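PDB 6ORH: glycoside hydrolase from Streptococcus pneumoniae serotype 4, which probably acts as an alpha-L-fucosidase of glycoside hydrolase family 29, releasing fucose from host carbohydrate antigens. Local coordinates for residues D198-S203 with T207-I212; L16-D21 with I253-V258; N32-Q37 with F49-L54; F26-P31 with V75-G80. The protein carries 2 engineered substitutions. One frame throughout, in Å; residues are numbered along the deposited sequence.

Contact 1: D198-S203 with T207-I212; sequences DCLIFS and TSIRWI. With GAL (beta-D-galactopyranose), chain C.
Phe202 and Trp211 lie side by side and point the same way. Phe202 CZ comes to 3.5 Å from Trp211 CB. The phenyl ring and the five-membered ring of the indole are turned 63° to each other, an oblique pairing. CG of Trp211, opposite the backbone N (chi1 -172°), carries the indole past the Phe202 tip toward the galactose. One face of it carries the sugar, with GAL C5 3.5 Å above the centre of the Trp211 ring. The same sugar presents C4 in plane at the edge of the Phe202 ring. Ile209 packs against both Phe202 and Leu200, crossing each at about a right angle. Its CG2 is 3.7 Å from Phe202 CD2, and its CD1 is 3.5 Å from Leu200 CB.

Ile201 O accepts from Ile209 N at 3.0 Å and from Thr207 OG1 at 2.9 Å, on opposite faces of its carbonyl plane. Ser203 OG donates to that threonine hydroxyl, and Ile201 N donates to Ser208 OG. Strands 200-202 and 209-211 run nearly parallel, with a single bridge at Phe202 and Ile209. The arrangement is that of neighbouring TIM-barrel strands whose aromatic residues reach a sugar site, with Trp211 as the CH-pi platform.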
# COMPACT_ATOMS: atom_id res chain seq x y z
N ASP A 198 -22.18 25.54 -6.43
CA ASP A 198 -21.14 24.57 -6.73
C ASP A 198 -21.11 23.43 -5.69
O ASP A 198 -20.07 22.80 -5.52
CB ASP A 198 -19.75 25.16 -7.04
CG ASP A 198 -18.93 24.24 -7.96
OD1 ASP A 198 -19.53 23.37 -8.63
OD2 ASP A 198 -17.70 24.37 -7.98
N CYS A 199 -22.27 23.14 -5.09
CA CYS A 199 -22.48 21.93 -4.29
C CYS A 199 -21.78 20.74 -4.95
O CYS A 199 -21.97 20.49 -6.15
CB CYS A 199 -23.97 21.65 -4.22
SG CYS A 199 -24.39 20.22 -3.18
N LEU A 200 -20.99 19.97 -4.18
CA LEU A 200 -20.28 18.82 -4.71
C LEU A 200 -21.26 17.70 -5.06
O LEU A 200 -22.27 17.53 -4.38
CB LEU A 200 -19.30 18.33 -3.64
CG LEU A 200 -18.24 19.36 -3.24
CD1 LEU A 200 -17.49 18.85 -2.00
CD2 LEU A 200 -17.27 19.56 -4.39
N ILE A 201 -20.93 16.89 -6.08
CA ILE A 201 -21.79 15.75 -6.42
C ILE A 201 -20.94 14.49 -6.54
O ILE A 201 -19.94 14.46 -7.29
CB ILE A 201 -22.55 16.03 -7.74
CG1 ILE A 201 -23.41 17.29 -7.66
CG2 ILE A 201 -23.35 14.79 -8.14
CD1 ILE A 201 -23.95 17.77 -9.01
N PHE A 202 -21.31 13.46 -5.78
CA PHE A 202 -20.76 12.11 -5.93
C PHE A 202 -21.66 11.36 -6.91
O PHE A 202 -22.86 11.29 -6.70
CB PHE A 202 -20.79 11.41 -4.57
CG PHE A 202 -20.29 9.99 -4.60
CD1 PHE A 202 -21.09 8.97 -5.09
CD2 PHE A 202 -19.03 9.67 -4.12
CE1 PHE A 202 -20.64 7.66 -5.11
CE2 PHE A 202 -18.56 8.36 -4.14
CZ PHE A 202 -19.36 7.35 -4.65
N SER A 203 -21.06 10.85 -7.99
CA SER A 203 -21.81 10.05 -8.97
C SER A 203 -20.82 9.17 -9.73
O SER A 203 -19.61 9.28 -9.55
CB SER A 203 -22.58 10.91 -9.95
OG SER A 203 -21.68 11.47 -10.92
N THR A 207 -18.45 14.15 -12.28
CA THR A 207 -18.78 15.20 -11.32
C THR A 207 -17.57 15.51 -10.45
O THR A 207 -16.47 15.02 -10.68
CB THR A 207 -20.04 14.79 -10.53
OG1 THR A 207 -19.79 13.48 -10.01
CG2 THR A 207 -21.27 14.78 -11.40
N SER A 208 -17.77 16.36 -9.42
CA SER A 208 -16.66 16.86 -8.63
C SER A 208 -16.11 15.81 -7.66
O SER A 208 -14.98 15.97 -7.20
CB SER A 208 -17.05 18.14 -7.92
OG SER A 208 -18.36 18.00 -7.34
N ILE A 209 -16.92 14.79 -7.32
CA ILE A 209 -16.49 13.69 -6.46
C ILE A 209 -16.68 12.36 -7.20
O ILE A 209 -17.72 12.16 -7.80
CB ILE A 209 -17.26 13.69 -5.13
CG1 ILE A 209 -17.20 15.07 -4.45
CG2 ILE A 209 -16.72 12.58 -4.20
CD1 ILE A 209 -17.89 15.13 -3.09
N ARG A 210 -15.68 11.46 -7.12
CA ARG A 210 -15.81 10.10 -7.63
C ARG A 210 -15.66 9.12 -6.46
O ARG A 210 -15.15 9.47 -5.39
CB ARG A 210 -14.71 9.80 -8.67
CG ARG A 210 -13.30 9.68 -8.08
CD ARG A 210 -12.34 9.29 -9.20
NE ARG A 210 -11.00 9.03 -8.65
CZ ARG A 210 -10.12 9.97 -8.37
NH1 ARG A 210 -10.42 11.25 -8.60
NH2 ARG A 210 -8.94 9.62 -7.83
N TRP A 211 -16.08 7.88 -6.70
CA TRP A 211 -15.78 6.82 -5.76
C TRP A 211 -14.30 6.45 -5.83
O TRP A 211 -13.74 6.47 -6.92
CB TRP A 211 -16.68 5.65 -6.15
CG TRP A 211 -16.59 4.56 -5.13
CD1 TRP A 211 -16.47 4.69 -3.77
CD2 TRP A 211 -16.62 3.16 -5.41
NE1 TRP A 211 -16.42 3.45 -3.19
CE2 TRP A 211 -16.51 2.50 -4.17
CE3 TRP A 211 -16.74 2.41 -6.58
CZ2 TRP A 211 -16.53 1.10 -4.06
CZ3 TRP A 211 -16.76 1.03 -6.48
CH2 TRP A 211 -16.64 0.39 -5.24
N ILE A 212 -13.68 6.13 -4.68
CA ILE A 212 -12.28 5.71 -4.65
C ILE A 212 -12.12 4.27 -5.17
O ILE A 212 -10.99 3.83 -5.42
CB ILE A 212 -11.66 5.87 -3.25
CG1 ILE A 212 -10.13 5.83 -3.27
CG2 ILE A 212 -12.21 4.82 -2.29
CD1 ILE A 212 -9.48 7.03 -3.98
C1 GAL C . -20.69 0.82 -5.14
C2 GAL C . -21.09 1.40 -6.52
C3 GAL C . -20.43 2.76 -6.76
C4 GAL C . -20.52 3.68 -5.53
C5 GAL C . -20.00 2.89 -4.32
C6 GAL C . -20.01 3.68 -3.03
O2 GAL C . -20.66 0.50 -7.55
O3 GAL C . -21.01 3.40 -7.94
O4 GAL C . -21.89 4.11 -5.29
O5 GAL C . -20.92 1.79 -4.11
O6 GAL C . -19.30 2.92 -2.01
O HOH W 1 -19.85 20.20 -8.02
O HOH W 2 -17.64 7.40 -9.21

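Contact 2: L16-D21 with I253-V258. With GAL (beta-D-galactopyranose), chain C; EDO (1,2-ethanediol), chain L.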
# COMPACT_ATOMS: atom_id res chain seq x y z
N LEU A 16 -11.67 22.40 -2.74
CA LEU A 16 -10.59 22.73 -1.82
C LEU A 16 -11.13 22.75 -0.40
O LEU A 16 -10.42 22.35 0.52
CB LEU A 16 -9.99 24.09 -2.20
CG LEU A 16 -9.00 24.05 -3.35
CD1 LEU A 16 -8.61 25.46 -3.77
CD2 LEU A 16 -7.78 23.23 -2.98
N ALA A 17 -12.37 23.22 -0.24
CA ALA A 17 -12.91 23.34 1.11
C ALA A 17 -13.08 21.94 1.72
O ALA A 17 -12.77 21.69 2.90
CB ALA A 17 -14.19 24.15 1.06
N TYR A 18 -13.58 21.00 0.91
CA TYR A 18 -13.75 19.65 1.41
C TYR A 18 -12.40 19.02 1.75
O TYR A 18 -12.29 18.34 2.79
CB TYR A 18 -14.49 18.81 0.36
CG TYR A 18 -14.93 17.42 0.76
CD1 TYR A 18 -15.02 17.01 2.10
CD2 TYR A 18 -15.32 16.51 -0.22
CE1 TYR A 18 -15.45 15.74 2.43
CE2 TYR A 18 -15.78 15.25 0.10
CZ TYR A 18 -15.87 14.87 1.43
OH TYR A 18 -16.36 13.63 1.73
N LEU A 19 -11.38 19.21 0.88
CA LEU A 19 -10.07 18.65 1.15
C LEU A 19 -9.54 19.18 2.48
O LEU A 19 -8.93 18.44 3.25
CB LEU A 19 -9.12 18.98 -0.02
CG LEU A 19 -9.46 18.16 -1.27
CD1 LEU A 19 -8.74 18.74 -2.48
CD2 LEU A 19 -9.02 16.72 -1.05
N GLY A 20 -9.78 20.47 2.72
CA GLY A 20 -9.36 21.12 3.96
C GLY A 20 -10.07 20.55 5.20
O GLY A 20 -9.48 20.42 6.28
N ASP A 21 -11.34 20.21 5.04
CA ASP A 21 -12.17 19.71 6.14
C ASP A 21 -11.82 18.28 6.54
O ASP A 21 -11.97 17.93 7.71
CB ASP A 21 -13.66 19.82 5.79
CG ASP A 21 -14.20 21.25 5.93
OD1 ASP A 21 -13.48 22.11 6.50
OD2 ASP A 21 -15.29 21.48 5.44
N ILE A 253 -12.24 14.61 -6.68
CA ILE A 253 -11.86 14.01 -5.39
C ILE A 253 -12.30 12.54 -5.35
O ILE A 253 -13.50 12.28 -5.49
CB ILE A 253 -12.54 14.79 -4.26
CG1 ILE A 253 -12.02 16.23 -4.21
CG2 ILE A 253 -12.39 14.08 -2.92
CD1 ILE A 253 -12.82 17.11 -3.26
N GLY A 254 -11.34 11.63 -5.10
CA GLY A 254 -11.69 10.21 -4.87
C GLY A 254 -12.07 10.02 -3.40
O GLY A 254 -11.22 9.75 -2.55
N GLU A 255 -13.36 10.19 -3.10
CA GLU A 255 -13.84 10.15 -1.72
C GLU A 255 -13.74 8.73 -1.17
O GLU A 255 -14.19 7.78 -1.81
CB GLU A 255 -15.31 10.60 -1.75
CG GLU A 255 -15.90 10.85 -0.38
CD GLU A 255 -17.34 11.32 -0.54
OE1 GLU A 255 -18.15 10.51 -0.99
OE2 GLU A 255 -17.63 12.49 -0.20
N ALA A 256 -13.18 8.57 0.04
CA ALA A 256 -12.97 7.24 0.62
C ALA A 256 -14.06 6.96 1.65
O ALA A 256 -13.91 7.38 2.79
CB ALA A 256 -11.61 7.20 1.27
N ASP A 257 -15.11 6.25 1.22
CA ASP A 257 -16.22 5.93 2.11
C ASP A 257 -16.02 4.56 2.73
O ASP A 257 -15.60 3.62 2.07
CB ASP A 257 -17.56 5.98 1.35
CG ASP A 257 -17.67 5.00 0.18
OD1 ASP A 257 -16.66 4.83 -0.58
OD2 ASP A 257 -18.74 4.41 0.02
N VAL A 258 -16.39 4.44 4.01
CA VAL A 258 -16.19 3.17 4.69
C VAL A 258 -17.08 3.20 5.91
O VAL A 258 -17.23 4.27 6.52
CB VAL A 258 -14.70 2.96 5.06
CG1 VAL A 258 -14.13 4.13 5.86
CG2 VAL A 258 -14.49 1.65 5.83
C1 GAL C . -20.69 0.82 -5.14
C2 GAL C . -21.09 1.40 -6.52
C3 GAL C . -20.43 2.76 -6.76
C4 GAL C . -20.52 3.68 -5.53
C5 GAL C . -20.00 2.89 -4.32
C6 GAL C . -20.01 3.68 -3.03
O2 GAL C . -20.66 0.50 -7.55
O3 GAL C . -21.01 3.40 -7.94
O4 GAL C . -21.89 4.11 -5.29
O5 GAL C . -20.92 1.79 -4.11
O6 GAL C . -19.30 2.92 -2.01
C1 EDO L . -7.95 15.66 2.20
O1 EDO L . -9.18 15.79 2.83
C2 EDO L . -7.07 15.29 3.32
O2 EDO L . -5.83 15.00 2.93
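Tyr18 and Leu19 of helix 13-21 pack on Ile253 and Glu255 at the end of the TIM barrel where its parallel strands begin. Leu200 and Ile209, which begin strands 200-202 and 209-211, and Pro291, just before strand 292-295, also touch Tyr18. Lys70 makes a cation-pi contact with its ring.

Ile253 CD1 sits in the fork between the two helix residues. It lies 4.0 Å from Tyr18 CD2, approached obliquely. It is also 4.0 Å from Leu19 CG, and there the two aliphatic chains meet tip to tip. The first torsion of Tyr18 (chi1 -172°) swings the ring away from the backbone N and past Ile253 into the barrel. Its OH donates to Glu255 OE2 at 2.6 Å. The oxygen is met on its anti side, 27° out of the carboxylate plane. The phenol ring and the carboxylate stand almost perpendicular, at 83°. Glu255 OE1 is bonded to Trp169 NE1, so both carboxylate oxygens are gripped. Further along the same strand, Asp257 OD2 accepts from galactose O6 at 2.6 Å.

The short phenol bond supplies a donor to a buried acid. Glu167 OE2 lies close to Glu255 OE2, so the two carboxylates would repel if both were charged. The Tyr18 and Trp169 bonds would probably ease the cost of burying Glu255 there.

Contact 3: N32-Q37 with F49-L54. With EDO (1,2-ethanediol), chain J; EDO (1,2-ethanediol), chain H.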
# COMPACT_ATOMS: atom_id res chain seq x y z
N ASN A 32 -34.14 -0.88 6.60
CA ASN A 32 -33.13 -1.93 6.71
C ASN A 32 -32.67 -2.12 8.15
O ASN A 32 -32.27 -3.22 8.52
CB ASN A 32 -31.92 -1.69 5.79
CG ASN A 32 -32.28 -1.83 4.33
OD1 ASN A 32 -33.40 -2.23 4.00
ND2 ASN A 32 -31.34 -1.52 3.44
N THR A 33 -32.67 -1.04 8.95
CA THR A 33 -32.23 -1.13 10.34
C THR A 33 -33.20 -2.04 11.10
O THR A 33 -32.76 -2.72 12.02
CB THR A 33 -32.20 0.26 11.00
OG1 THR A 33 -31.51 1.15 10.11
CG2 THR A 33 -31.55 0.28 12.37
N PHE A 34 -34.49 -1.96 10.74
CA PHE A 34 -35.52 -2.72 11.43
C PHE A 34 -35.63 -4.14 10.88
O PHE A 34 -36.10 -5.04 11.58
CB PHE A 34 -36.84 -1.96 11.42
CG PHE A 34 -36.77 -0.70 12.24
CD1 PHE A 34 -37.01 -0.74 13.61
CD2 PHE A 34 -36.39 0.50 11.66
CE1 PHE A 34 -36.90 0.41 14.38
CE2 PHE A 34 -36.27 1.65 12.43
CZ PHE A 34 -36.52 1.60 13.79
N TYR A 35 -35.19 -4.35 9.64
CA TYR A 35 -35.22 -5.67 9.04
C TYR A 35 -33.87 -6.39 9.15
O TYR A 35 -33.75 -7.50 8.64
CB TYR A 35 -35.65 -5.61 7.57
CG TYR A 35 -37.14 -5.49 7.39
CD1 TYR A 35 -37.80 -4.28 7.62
CD2 TYR A 35 -37.92 -6.59 7.06
CE1 TYR A 35 -39.18 -4.17 7.50
CE2 TYR A 35 -39.29 -6.49 6.92
CZ TYR A 35 -39.93 -5.27 7.13
OH TYR A 35 -41.29 -5.17 7.02
N ASP A 36 -32.88 -5.75 9.78
CA ASP A 36 -31.58 -6.37 10.02
C ASP A 36 -31.01 -6.88 8.69
O ASP A 36 -30.67 -8.05 8.55
CB ASP A 36 -31.70 -7.44 11.12
CG ASP A 36 -30.38 -7.98 11.63
OD1 ASP A 36 -29.33 -7.34 11.44
OD2 ASP A 36 -30.43 -9.05 12.26
N GLN A 37 -30.88 -5.97 7.71
CA GLN A 37 -30.45 -6.32 6.36
C GLN A 37 -29.69 -5.13 5.76
O GLN A 37 -29.70 -4.05 6.36
CB GLN A 37 -31.65 -6.64 5.46
CG GLN A 37 -32.60 -5.46 5.23
CD GLN A 37 -33.90 -5.85 4.57
OE1 GLN A 37 -34.29 -7.02 4.49
NE2 GLN A 37 -34.65 -4.85 4.13
N PHE A 49 -41.19 0.87 10.91
CA PHE A 49 -40.29 2.01 11.09
C PHE A 49 -40.78 2.87 12.26
O PHE A 49 -41.59 3.79 12.06
CB PHE A 49 -40.17 2.83 9.79
CG PHE A 49 -39.14 3.92 9.88
CD1 PHE A 49 -37.78 3.62 9.80
CD2 PHE A 49 -39.52 5.24 10.11
CE1 PHE A 49 -36.83 4.63 9.97
CE2 PHE A 49 -38.58 6.25 10.23
CZ PHE A 49 -37.23 5.93 10.14
N ASN A 50 -40.25 2.60 13.47
CA ASN A 50 -40.66 3.33 14.66
C ASN A 50 -39.51 3.50 15.66
O ASN A 50 -39.52 2.95 16.76
CB ASN A 50 -41.95 2.82 15.31
CG ASN A 50 -42.42 3.75 16.41
OD1 ASN A 50 -42.01 4.92 16.50
ND2 ASN A 50 -43.28 3.24 17.28
N PRO A 51 -38.47 4.29 15.33
CA PRO A 51 -37.42 4.63 16.30
C PRO A 51 -37.85 5.69 17.31
O PRO A 51 -37.54 6.90 17.18
CB PRO A 51 -36.33 5.22 15.39
CG PRO A 51 -37.14 5.87 14.27
CD PRO A 51 -38.27 4.90 14.00
N SER A 52 -38.52 5.24 18.38
CA SER A 52 -39.19 6.18 19.27
C SER A 52 -38.21 7.00 20.11
O SER A 52 -38.58 8.07 20.61
CB SER A 52 -40.19 5.49 20.16
OG SER A 52 -39.53 4.48 20.90
N GLN A 53 -36.96 6.54 20.23
CA GLN A 53 -36.02 7.31 21.03
C GLN A 53 -35.10 8.16 20.14
O GLN A 53 -34.09 8.69 20.65
CB GLN A 53 -35.16 6.37 21.87
CG GLN A 53 -35.95 5.74 23.02
CD GLN A 53 -35.20 4.55 23.56
OE1 GLN A 53 -34.29 4.67 24.38
NE2 GLN A 53 -35.53 3.36 23.07
N LEU A 54 -35.45 8.34 18.86
CA LEU A 54 -34.50 8.98 17.94
C LEU A 54 -34.16 10.41 18.38
O LEU A 54 -35.03 11.21 18.70
CB LEU A 54 -35.07 8.95 16.52
CG LEU A 54 -34.10 9.36 15.41
CD1 LEU A 54 -34.49 8.63 14.13
CD2 LEU A 54 -34.17 10.88 15.14
C1 EDO J . -37.38 11.76 20.65
O1 EDO J . -37.50 10.68 19.78
C2 EDO J . -37.84 11.30 21.95
O2 EDO J . -39.09 10.68 21.75
C1 EDO H . -31.37 3.99 25.34
O1 EDO H . -32.01 3.42 24.18
C2 EDO H . -30.84 2.96 26.26
O2 EDO H . -31.77 1.94 26.58
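Phe34 lies against Phe49, Asn50 and Pro51, where the weakly bonded helix 31-35 meets the loop leading to helix 56-65. Both belong to the first strand-to-helix connection of the TIM barrel.

The aromatic contact is an oblique pair. The ring centroids of Phe34 and Phe49 are 5.6 Å apart and the planes make 77°. Phe34 CE2 comes to 3.6 Å from Phe49 CD1. With CG of Phe34 anti to the carbonyl carbon (chi1 -67°), its ring projects from the helix onto the loop.

Aliphatic and backbone atoms complete the packing. Pro51 CD touches Phe34 CZ at 3.7 Å, and Pro51 CB lies in plane at the edge of the Phe34 ring. Asn50 N and Phe49 CA sit over one face of that ring, both offset toward its rim. Pro51 CD is also centred over a face of the Phe49 ring, 3.9 Å above it.

No hydrogen bond joins the two segments. Arg48, just before Phe49, bonds through NH2 to Phe34 O and so ties the loop to the helix. Leu54 N closes a type I turn onto Pro51 O at 3.0 Å. Past the end of the helix, Gln37 folds back and its NE2 donates to Asn32 OD1 at 2.9 Å, from well above the plane of the Asn32 amide.

Contact 4: F26-P31 with V75-G80; sequences FIHFGP and VKHHDG. With FUC (alpha-L-fucopyranose), chain B.
His28 and His77 are brought rim to rim by different first torsions. CG of His28 is anti to its carbonyl carbon (chi1 -77°), while CG of His77 lies across from its own N (chi1 -157°). The residues follow neighbouring parallel strands, 23-27 and 70-74, at the C-terminal end of the TIM barrel, where they line the fucose pocket. The rings make 65° and neither lies over the face of the other. Their CD2 atoms, one on His28 and one on His77, are 3.7 Å apart.

Both NE2 atoms converge on one sugar hydroxyl. His28 NE2 is 2.8 Å from FUC O4, which lies in the plane of the His28 ring. His77 NE2 is 3.1 Å from FUC O4 and also makes a weak bond to FUC O3. A third histidine, His78, holds O2, its NE2 2.8 Å from FUC O2. Three histidines thus meet three hydroxyls, O3 only weakly.

Second-shell partners hold two of the rings. His28 ND1 is bonded to Asn295 OD1, and His78 ND1 to Ser125 OG. The face of Phe26 also supports His28, whose CE1 is 3.6 Å above the centre of that ring.

Away from the sugar, Pro31 faces the type I turn from His77 to Gly80. Asp79 OD1 is bonded to Phe81 N and rests 4.1 Å from Pro31 CG.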
# COMPACT_ATOMS: atom_id res chain seq x y z
N PHE A 26 -21.17 9.59 7.34
CA PHE A 26 -22.30 9.06 6.58
C PHE A 26 -23.29 8.50 7.59
O PHE A 26 -22.86 7.96 8.62
CB PHE A 26 -21.81 7.87 5.77
CG PHE A 26 -22.15 7.78 4.30
CD1 PHE A 26 -23.24 8.44 3.73
CD2 PHE A 26 -21.40 6.92 3.50
CE1 PHE A 26 -23.54 8.29 2.38
CE2 PHE A 26 -21.69 6.78 2.14
CZ PHE A 26 -22.76 7.45 1.59
N ILE A 27 -24.59 8.65 7.31
CA ILE A 27 -25.59 8.00 8.16
C ILE A 27 -26.51 7.16 7.26
O ILE A 27 -27.25 7.72 6.45
CB ILE A 27 -26.38 9.05 8.98
CG1 ILE A 27 -25.46 9.78 9.97
CG2 ILE A 27 -27.54 8.37 9.70
CD1 ILE A 27 -26.17 10.72 10.98
N HIS A 28 -26.44 5.83 7.44
CA HIS A 28 -27.38 4.89 6.83
C HIS A 28 -28.35 4.43 7.92
O HIS A 28 -27.94 3.79 8.88
CB HIS A 28 -26.68 3.64 6.23
CG HIS A 28 -26.00 3.86 4.91
ND1 HIS A 28 -24.85 4.64 4.79
CD2 HIS A 28 -26.26 3.37 3.67
CE1 HIS A 28 -24.46 4.62 3.51
NE2 HIS A 28 -25.30 3.84 2.82
N PHE A 29 -29.62 4.79 7.74
CA PHE A 29 -30.67 4.44 8.69
C PHE A 29 -31.98 4.34 7.91
O PHE A 29 -32.19 5.07 6.95
CB PHE A 29 -30.78 5.56 9.73
CG PHE A 29 -31.88 5.36 10.75
CD1 PHE A 29 -31.80 4.34 11.68
CD2 PHE A 29 -33.00 6.18 10.75
CE1 PHE A 29 -32.81 4.15 12.62
CE2 PHE A 29 -34.00 6.01 11.70
CZ PHE A 29 -33.91 4.97 12.62
N GLY A 30 -32.84 3.38 8.28
CA GLY A 30 -34.11 3.29 7.60
C GLY A 30 -34.75 1.93 7.88
O GLY A 30 -34.39 1.28 8.85
N PRO A 31 -35.69 1.49 7.03
CA PRO A 31 -36.29 0.16 7.15
C PRO A 31 -35.27 -0.96 7.31
O PRO A 31 -35.48 -1.89 8.08
CB PRO A 31 -37.06 0.04 5.84
CG PRO A 31 -37.48 1.46 5.54
CD PRO A 31 -36.24 2.25 5.90
N VAL A 75 -31.54 9.65 2.70
CA VAL A 75 -32.97 9.96 2.85
C VAL A 75 -33.82 9.01 2.01
O VAL A 75 -35.05 8.99 2.17
CB VAL A 75 -33.32 11.43 2.56
CG1 VAL A 75 -32.55 12.35 3.49
CG2 VAL A 75 -33.12 11.81 1.11
N LYS A 76 -33.18 8.26 1.12
CA LYS A 76 -33.86 7.17 0.42
C LYS A 76 -32.80 6.18 -0.03
O LYS A 76 -31.92 6.53 -0.83
CB LYS A 76 -34.61 7.66 -0.82
CG LYS A 76 -35.55 6.60 -1.41
CD LYS A 76 -35.98 6.92 -2.84
CE LYS A 76 -34.85 6.70 -3.83
NZ LYS A 76 -35.31 6.87 -5.24
N HIS A 77 -32.85 4.95 0.51
CA HIS A 77 -31.91 3.93 0.07
C HIS A 77 -32.51 3.18 -1.11
O HIS A 77 -33.53 3.59 -1.64
CB HIS A 77 -31.49 3.05 1.26
CG HIS A 77 -30.18 2.38 1.05
ND1 HIS A 77 -30.11 1.04 0.67
CD2 HIS A 77 -28.90 2.82 1.13
CE1 HIS A 77 -28.84 0.70 0.53
NE2 HIS A 77 -28.08 1.76 0.81
N HIS A 78 -31.88 2.07 -1.53
CA HIS A 78 -32.35 1.37 -2.73
C HIS A 78 -33.79 0.85 -2.56
O HIS A 78 -34.51 0.70 -3.54
CB HIS A 78 -31.45 0.15 -3.02
CG HIS A 78 -29.98 0.42 -3.09
ND1 HIS A 78 -29.43 1.57 -3.67
CD2 HIS A 78 -28.93 -0.34 -2.71
CE1 HIS A 78 -28.10 1.49 -3.61
NE2 HIS A 78 -27.76 0.33 -3.02
N ASP A 79 -34.19 0.57 -1.33
CA ASP A 79 -35.54 0.07 -1.05
C ASP A 79 -36.62 1.10 -1.39
O ASP A 79 -37.80 0.76 -1.49
CB ASP A 79 -35.64 -0.35 0.41
CG ASP A 79 -35.27 0.77 1.37
OD1 ASP A 79 -36.16 1.62 1.67
OD2 ASP A 79 -34.10 0.81 1.78
N GLY A 80 -36.25 2.38 -1.52
CA GLY A 80 -37.17 3.40 -2.03
C GLY A 80 -38.03 4.08 -0.96
O GLY A 80 -38.83 4.94 -1.26
C1 FUC B . -23.37 0.72 -2.19
C2 FUC B . -24.77 0.49 -1.65
C3 FUC B . -24.65 0.26 -0.14
C4 FUC B . -24.12 1.53 0.53
C5 FUC B . -22.75 1.87 -0.11
C6 FUC B . -22.21 3.21 0.36
O2 FUC B . -25.29 -0.68 -2.29
O3 FUC B . -25.94 -0.08 0.38
O4 FUC B . -25.09 2.60 0.37
O5 FUC B . -22.82 1.90 -1.59

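Contacts 1, 2 and 4 are buried and all reach the barrel sheet. Contact 3 is partly buried in the loop after the first strand, about 27 Å from the centre of the chain. In contacts 1 and 2 the strands are neighbours: Arg210 N meets Ile253 O at 2.8 Å. Both also touch galactose, through Trp211 and Asp257. Contact 4 grips fucose by hydrogen bonds from imidazoles, whereas contact 1 gives galactose an indole face. In contact 2 a phenol from the helix at the far end of the barrel meets a buried acid inside it. Contact 3 is apolar across its segments. It adjoins contact 4 through Phe29, whose CE2 is 3.6 Å from Phe49 CZ.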